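Local coordinates for putative type VI secretion protein (Escherichia coli, PDB 6SK0) that forms the trimeric, membrane-puncturing spike at the tip of the type VI secretion system and carries a phospholipase effector, which it also inhibits, at the interface of chains A and B. Residues are numbered along the deposited sequence; one frame, centred on the assembly and turned at random. Chains: chain A/B, Putative type VI secretion protein.

The interface of chains A and B. Residues chain A 735, 744-747; chain B 752-754.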
# COMPACT_ATOMS: atom_id res chain seq x y z
N TYR A 735 32.68 33.63 15.17
CA TYR A 735 32.69 32.19 15.26
C TYR A 735 33.27 31.74 16.59
O TYR A 735 34.06 32.45 17.22
CB TYR A 735 33.48 31.55 14.11
CG TYR A 735 34.95 31.82 14.18
CD1 TYR A 735 35.48 32.95 13.58
CD2 TYR A 735 35.81 30.97 14.85
CE1 TYR A 735 36.82 33.21 13.64
CE2 TYR A 735 37.15 31.23 14.92
CZ TYR A 735 37.65 32.35 14.31
OH TYR A 735 38.99 32.62 14.38
N GLU A 744 38.63 28.78 20.22
CA GLU A 744 38.88 30.03 19.53
C GLU A 744 37.57 30.78 19.38
O GLU A 744 36.61 30.26 18.80
CB GLU A 744 39.53 29.77 18.17
CG GLU A 744 39.93 31.01 17.43
CD GLU A 744 40.74 30.68 16.19
OE1 GLU A 744 41.45 29.66 16.19
OE2 GLU A 744 40.67 31.45 15.21
N LEU A 745 37.53 31.99 19.91
CA LEU A 745 36.40 32.90 19.74
C LEU A 745 36.90 34.03 18.85
O LEU A 745 37.68 34.87 19.28
CB LEU A 745 35.90 33.42 21.07
CG LEU A 745 35.05 32.50 21.92
CD1 LEU A 745 35.93 31.55 22.68
CD2 LEU A 745 34.23 33.33 22.88
N GLY A 746 36.46 34.02 17.60
CA GLY A 746 36.86 35.06 16.69
C GLY A 746 35.67 35.85 16.21
O GLY A 746 34.63 35.28 15.88
N CYS A 747 35.81 37.17 16.17
CA CYS A 747 34.76 38.01 15.64
C CYS A 747 35.37 39.33 15.18
O CYS A 747 36.37 39.77 15.74
CB CYS A 747 33.65 38.26 16.67
SG CYS A 747 34.08 39.32 18.03
N LEU B 752 41.63 31.26 22.80
CA LEU B 752 42.06 32.40 22.00
C LEU B 752 40.85 33.25 21.67
O LEU B 752 39.85 32.75 21.14
CB LEU B 752 42.76 31.92 20.73
CG LEU B 752 43.25 32.99 19.76
CD1 LEU B 752 44.14 34.01 20.45
CD2 LEU B 752 43.99 32.33 18.62
N LEU B 753 40.93 34.53 22.00
CA LEU B 753 39.92 35.51 21.63
C LEU B 753 40.53 36.45 20.61
O LEU B 753 41.54 37.10 20.89
CB LEU B 753 39.41 36.28 22.84
CG LEU B 753 38.99 35.53 24.10
CD1 LEU B 753 38.20 36.46 24.99
CD2 LEU B 753 38.17 34.30 23.79
N LYS B 754 39.92 36.52 19.43
CA LYS B 754 40.44 37.36 18.36
C LYS B 754 39.47 38.47 18.00
O LYS B 754 38.29 38.22 17.79
CB LYS B 754 40.74 36.51 17.13
CG LYS B 754 41.64 35.35 17.42
CD LYS B 754 41.63 34.35 16.30
CE LYS B 754 42.86 34.47 15.43
NZ LYS B 754 42.97 33.33 14.48
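A:Leu745 is held on both of its backbone polar groups by chain B, in a parallel pairing of strand 742-746 of chain A with strand 751-753 of chain B. Its N gives a hydrogen bond to B:Leu752 O at 2.7 Å, while its O accepts from B:Lys754 N at 2.8 Å. One residue beyond the strand, A:Cys747 N reaches B:Lys754 O at 3.1 Å, extending the register past A:Gly746. Lacking a side chain, this glycine probably lets both the B:Lys754 carbonyl and the A:Tyr735 ring, whose face covers A:Gly746 N, come close to its backbone.

On one face of the paired strands the leucines pack together. B:Leu753 CD2 rests against A:Leu745 CB at 3.6 Å and also touches its CD1; branched leucine suits this place because its methyl groups pack against the neighbouring strand without needing polar partners.

On the opposite face, B:Lys754 NZ lies 3.1 Å from A:Glu744 OE2, a salt bridge and hydrogen bond. With CG anti to the backbone N (chi1 -175°), the extended glutamate carries its carboxylate outwards; the long lysine runs back to meet it, bending at chi3 (102°) to place its ammonium above the carboxylate plane. B:Lys754 CD also packs 3.7 Å from the phenol OH of A:Tyr735, whose ring edge faces the carboxylate.

Backbone pairing, leucine packing and opposite charges thus join neighbouring subunits near the C-terminal end of the modelled spike, probably helping to stiffen its intertwined β-structure.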